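Local structure of glycoside Hydrolase (Bacteroides uniformis, 5TA0) at residues Phe278-Tyr283 / Asp305-Tyr310; Gly258-Arg263 / Asp534-Ile539. The protein probably hydrolyses agarose-type galactans as a family 86 glycoside hydrolase, and binds the agarose oligosaccharide neoagarooctaose. All coordinates share one frame; numbering follows the deposited sequence.

Contact 1: residues Phe278-Tyr283 / Asp305-Tyr310; sequences FTIHLY and DMIEQY
F278 and I307 mark the nearest approach of the two backbones, with their CA atoms 9.0 Å apart, as strand 277-285 runs past helix 298-315. The strand and the helix belong to a beta-alpha-beta crossover of the parallel beta/alpha barrel. The helix follows strand 277-285 and leads back to its parallel neighbour, strand 321-326. F278 and I280 both bond through their backbones to M322 of that neighbour. At this separation only side chains meet. Between the segments 122 Å² is buried, and the contacts found are between apolar side chains.

Of residues 305-310, I307 alone reaches 278-283, and it uses both of its branches. The CG2 methyl lies anti to the backbone N and turns to the phenyl ring of F278. I307 CG2 comes within 3.9 Å of F278 CD2, at an oblique angle to the ring. The F278 and I307 side chains run past each other in opposite directions. The longer branch of I307 is extended (chi2 171°). It brings CD1 up to I280, whose own CG1-CD1 arm is also stretched out (chi2 179°).

The strand alternates. F278 and I280 turn their CB atoms to the helix, while T279 between them turns away, and T279 OG1 is hydrogen-bonded to E199 OE2. On the helix, the charged E308 likewise points away from this apolar contact. Its carboxylate and that of D305 form salt bridges with K529 and R360. The two isoleucines meet methyl to methyl, I280 CD1 lying 4.3 Å from I307 CD1.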
# COMPACT_ATOMS: atom_id res chain seq x y z
N PHE A 278 -1.34 1.97 -11.55
CA PHE A 278 -0.23 1.04 -11.29
C PHE A 278 -0.53 0.31 -10.00
O PHE A 278 -1.19 0.87 -9.12
CB PHE A 278 1.09 1.79 -11.22
CG PHE A 278 1.58 2.29 -12.56
CD1 PHE A 278 1.15 1.75 -13.78
CD2 PHE A 278 2.48 3.35 -12.62
CE1 PHE A 278 1.66 2.21 -14.99
CE2 PHE A 278 2.97 3.80 -13.81
CZ PHE A 278 2.56 3.25 -15.01
N THR A 279 -0.05 -0.92 -9.88
CA THR A 279 -0.31 -1.71 -8.70
C THR A 279 0.90 -2.57 -8.33
O THR A 279 1.54 -3.18 -9.24
CB THR A 279 -1.61 -2.53 -8.83
OG1 THR A 279 -1.76 -3.34 -7.66
CG2 THR A 279 -1.62 -3.39 -10.06
N ILE A 280 1.23 -2.57 -7.04
CA ILE A 280 2.34 -3.32 -6.47
C ILE A 280 1.92 -3.94 -5.16
O ILE A 280 0.92 -3.55 -4.56
CB ILE A 280 3.59 -2.45 -6.27
CG1 ILE A 280 3.33 -1.30 -5.28
CG2 ILE A 280 4.10 -1.92 -7.60
CD1 ILE A 280 4.55 -0.43 -5.01
N HIS A 281 2.70 -4.91 -4.70
CA HIS A 281 2.63 -5.44 -3.35
C HIS A 281 3.86 -5.05 -2.57
O HIS A 281 4.94 -4.99 -3.12
CB HIS A 281 2.48 -6.96 -3.41
CG HIS A 281 1.18 -7.37 -4.03
ND1 HIS A 281 0.90 -8.67 -4.39
CD2 HIS A 281 0.08 -6.64 -4.36
CE1 HIS A 281 -0.32 -8.73 -4.90
NE2 HIS A 281 -0.84 -7.52 -4.87
N LEU A 282 3.70 -4.77 -1.28
CA LEU A 282 4.83 -4.31 -0.43
C LEU A 282 4.86 -5.10 0.87
O LEU A 282 4.01 -4.89 1.75
CB LEU A 282 4.71 -2.81 -0.15
CG LEU A 282 4.96 -1.91 -1.36
CD1 LEU A 282 4.54 -0.50 -1.03
CD2 LEU A 282 6.42 -1.97 -1.81
N TYR A 283 5.87 -5.95 1.01
CA TYR A 283 6.01 -6.75 2.21
C TYR A 283 7.36 -6.54 2.88
O TYR A 283 8.43 -6.64 2.25
CB TYR A 283 5.84 -8.20 1.87
CG TYR A 283 4.43 -8.63 1.64
CD1 TYR A 283 3.54 -8.76 2.68
CD2 TYR A 283 4.00 -8.98 0.38
CE1 TYR A 283 2.25 -9.20 2.47
CE2 TYR A 283 2.72 -9.44 0.16
CZ TYR A 283 1.84 -9.54 1.21
OH TYR A 283 0.56 -10.03 0.99
N ASP A 305 8.93 6.73 -4.95
CA ASP A 305 9.50 7.89 -5.67
C ASP A 305 10.02 7.55 -7.06
O ASP A 305 9.89 8.35 -7.98
CB ASP A 305 10.63 8.57 -4.86
CG ASP A 305 10.13 9.51 -3.76
OD1 ASP A 305 8.91 9.56 -3.49
OD2 ASP A 305 10.99 10.16 -3.13
N MET A 306 10.59 6.36 -7.24
CA MET A 306 11.12 6.00 -8.53
C MET A 306 10.03 5.75 -9.56
O MET A 306 10.12 6.19 -10.70
CB MET A 306 12.03 4.78 -8.38
CG MET A 306 12.96 4.59 -9.55
SD MET A 306 14.41 3.59 -9.14
CE MET A 306 15.46 3.97 -10.54
N ILE A 307 8.96 5.07 -9.13
CA ILE A 307 7.81 4.88 -10.02
C ILE A 307 7.26 6.25 -10.44
O ILE A 307 7.04 6.51 -11.63
CB ILE A 307 6.71 4.04 -9.36
CG1 ILE A 307 7.19 2.59 -9.13
CG2 ILE A 307 5.46 4.04 -10.20
CD1 ILE A 307 6.22 1.77 -8.30
N GLU A 308 7.06 7.15 -9.48
CA GLU A 308 6.51 8.47 -9.79
C GLU A 308 7.43 9.28 -10.70
O GLU A 308 6.96 9.87 -11.68
CB GLU A 308 6.26 9.26 -8.52
CG GLU A 308 5.14 8.71 -7.66
CD GLU A 308 5.03 9.38 -6.30
OE1 GLU A 308 4.20 8.89 -5.48
OE2 GLU A 308 5.78 10.35 -6.00
N GLN A 309 8.73 9.31 -10.37
CA GLN A 309 9.65 10.13 -11.14
C GLN A 309 9.80 9.65 -12.58
O GLN A 309 9.81 10.46 -13.51
CB GLN A 309 11.02 10.16 -10.47
CG GLN A 309 12.14 10.86 -11.27
CD GLN A 309 11.96 12.36 -11.35
OE1 GLN A 309 12.27 13.10 -10.42
NE2 GLN A 309 11.46 12.82 -12.48
N TYR A 310 9.91 8.32 -12.77
CA TYR A 310 10.04 7.82 -14.14
C TYR A 310 8.73 7.95 -14.91
O TYR A 310 8.73 8.26 -16.12
CB TYR A 310 10.64 6.42 -14.23
CG TYR A 310 10.94 6.06 -15.65
CD1 TYR A 310 10.22 5.08 -16.32
CD2 TYR A 310 11.87 6.78 -16.38
CE1 TYR A 310 10.44 4.80 -17.66
CE2 TYR A 310 12.13 6.50 -17.70
CZ TYR A 310 11.42 5.52 -18.34
OH TYR A 310 11.65 5.25 -19.67

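Contact 2: residues Gly258-Arg263 / Asp534-Ile539; sequences GRWNAR and DYLKEI
W260 and N261, on the short helix 258-262, face Y535 and L536 at the end of strand 523-538. The contact joins the beta/alpha barrel to the beta-rich C-terminal part of the chain. There L536 and K537 both face V632 in a G1 beta bulge.

The helix turn starts at G258, where G258 O accepts a bond from A262 N at 2.9 Å. W260 comes next along the contact. Its CG is anti to the backbone N (chi1 165°), which sends the indole out to the strand. W260 NE1 donates to Y535 OH at 2.9 Å, with an N-H...O angle of 159°. The hydroxyl sits at the indole edge, close to its plane. The indole and phenol planes stand at 73°, and the carbons W260 CZ2 and Y535 CE1 pack at 3.9 Å. On the five-membered ring, W260 CD1 lies 3.7 Å from L536 CD2.

N261 adds a smaller touch at the rim. N261 OD1 comes to 3.7 Å from L536 CD2, a van der Waals contact. L536 CD2 thus touches both the indole and the N261 amide oxygen.

On the strand side, L536 CB covers one face of the Y535 ring, 3.6 Å above its centre. The backbone behind that ring is held as well: Y535 N donates to D534 OD1 at 2.8 Å.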
# COMPACT_ATOMS: atom_id res chain seq x y z
N GLY A 258 19.81 -2.95 -12.70
CA GLY A 258 19.37 -3.75 -13.81
C GLY A 258 17.94 -4.27 -13.63
O GLY A 258 17.24 -4.47 -14.59
N ARG A 259 17.54 -4.51 -12.38
CA ARG A 259 16.16 -5.00 -12.14
C ARG A 259 15.12 -3.93 -12.45
O ARG A 259 14.12 -4.22 -13.12
CB ARG A 259 15.99 -5.56 -10.75
CG ARG A 259 14.62 -6.18 -10.51
CD ARG A 259 14.64 -7.15 -9.37
NE ARG A 259 13.30 -7.56 -8.93
CZ ARG A 259 12.97 -8.78 -8.51
NH1 ARG A 259 11.74 -9.02 -8.03
NH2 ARG A 259 13.83 -9.79 -8.58
N TRP A 260 15.38 -2.71 -12.00
CA TRP A 260 14.58 -1.56 -12.42
C TRP A 260 14.52 -1.46 -13.94
O TRP A 260 13.44 -1.34 -14.55
CB TRP A 260 15.14 -0.27 -11.83
CG TRP A 260 14.56 0.93 -12.53
CD1 TRP A 260 15.18 1.66 -13.52
CD2 TRP A 260 13.25 1.50 -12.38
NE1 TRP A 260 14.33 2.64 -13.98
CE2 TRP A 260 13.14 2.55 -13.30
CE3 TRP A 260 12.15 1.21 -11.55
CZ2 TRP A 260 12.00 3.34 -13.41
CZ3 TRP A 260 11.01 2.01 -11.65
CH2 TRP A 260 10.95 3.05 -12.58
N ASN A 261 15.69 -1.48 -14.58
CA ASN A 261 15.76 -1.27 -16.02
C ASN A 261 15.05 -2.34 -16.84
O ASN A 261 14.50 -2.01 -17.88
CB ASN A 261 17.22 -1.16 -16.47
CG ASN A 261 17.84 0.16 -16.12
OD1 ASN A 261 17.19 1.20 -16.06
ND2 ASN A 261 19.15 0.12 -15.89
N ALA A 262 15.05 -3.58 -16.34
CA ALA A 262 14.42 -4.69 -17.06
C ALA A 262 12.92 -4.85 -16.82
O ALA A 262 12.24 -5.48 -17.61
CB ALA A 262 15.11 -5.99 -16.68
N ARG A 263 12.43 -4.28 -15.71
CA ARG A 263 11.08 -4.57 -15.22
C ARG A 263 10.23 -3.29 -15.20
O ARG A 263 9.66 -2.95 -16.24
CB ARG A 263 11.15 -5.33 -13.90
CG ARG A 263 11.86 -6.66 -14.04
CD ARG A 263 11.78 -7.42 -12.75
NE ARG A 263 12.60 -8.62 -12.80
CZ ARG A 263 12.38 -9.72 -12.08
NH1 ARG A 263 11.32 -9.85 -11.31
NH2 ARG A 263 13.23 -10.74 -12.19
N ASP A 534 15.44 14.69 -14.72
CA ASP A 534 16.11 13.44 -15.05
C ASP A 534 16.26 12.62 -13.77
O ASP A 534 15.90 13.08 -12.69
CB ASP A 534 17.50 13.75 -15.66
CG ASP A 534 18.00 12.68 -16.60
OD1 ASP A 534 17.47 11.55 -16.64
OD2 ASP A 534 18.96 13.01 -17.34
N TYR A 535 16.82 11.42 -13.89
CA TYR A 535 16.89 10.49 -12.78
C TYR A 535 18.00 9.46 -13.03
O TYR A 535 18.63 9.48 -14.09
CB TYR A 535 15.51 9.82 -12.58
CG TYR A 535 15.26 8.56 -13.39
CD1 TYR A 535 14.74 7.41 -12.79
CD2 TYR A 535 15.55 8.52 -14.76
CE1 TYR A 535 14.56 6.24 -13.52
CE2 TYR A 535 15.35 7.37 -15.50
CZ TYR A 535 14.85 6.22 -14.87
OH TYR A 535 14.67 5.06 -15.61
N LEU A 536 18.25 8.61 -12.03
CA LEU A 536 19.08 7.40 -12.17
C LEU A 536 20.48 7.67 -12.74
O LEU A 536 20.78 7.34 -13.89
CB LEU A 536 18.34 6.32 -12.99
CG LEU A 536 18.98 4.91 -12.97
CD1 LEU A 536 19.25 4.40 -11.57
CD2 LEU A 536 18.07 3.97 -13.74
N LYS A 537 21.31 8.28 -11.91
CA LYS A 537 22.67 8.68 -12.31
C LYS A 537 23.70 7.91 -11.49
O LYS A 537 23.58 7.77 -10.28
CB LYS A 537 22.85 10.19 -12.14
CG LYS A 537 21.89 11.06 -12.95
CD LYS A 537 22.01 10.82 -14.45
CE LYS A 537 21.05 11.67 -15.26
NZ LYS A 537 21.08 11.28 -16.70
N GLU A 538 24.73 7.41 -12.19
CA GLU A 538 25.84 6.70 -11.55
C GLU A 538 26.73 7.67 -10.77
O GLU A 538 26.99 8.79 -11.21
CB GLU A 538 26.73 6.02 -12.60
CG GLU A 538 26.06 4.94 -13.42
CD GLU A 538 26.91 4.45 -14.59
OE1 GLU A 538 28.08 4.88 -14.73
OE2 GLU A 538 26.40 3.65 -15.39
N ILE A 539 27.17 7.21 -9.61
CA ILE A 539 28.01 8.00 -8.70
C ILE A 539 29.49 7.67 -8.92
O ILE A 539 29.91 6.53 -8.74
CB ILE A 539 27.65 7.75 -7.23
CG1 ILE A 539 26.19 8.18 -6.94
CG2 ILE A 539 28.61 8.53 -6.31
CD1 ILE A 539 25.64 7.57 -5.66

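In the fold
Contact 1 is core and contact 2 is more peripheral: their centres lie about 10 and 23 Å from the centre of the chain. Contact 1 joins a barrel strand to its own crossover helix by apolar side chains alone. Contact 2 joins the barrel to the C-terminal beta region, bringing together residues far apart in sequence, and mixes one hydrogen bond with packing. Helix 298-315 connects them. It turns I307 inward to the barrel strand, while M306, Q309 and Y310 face contact 2. M306 CE lies 3.7 Å from W260 CG, and Y310 CD2 lies 3.4 Å from Y535 OH.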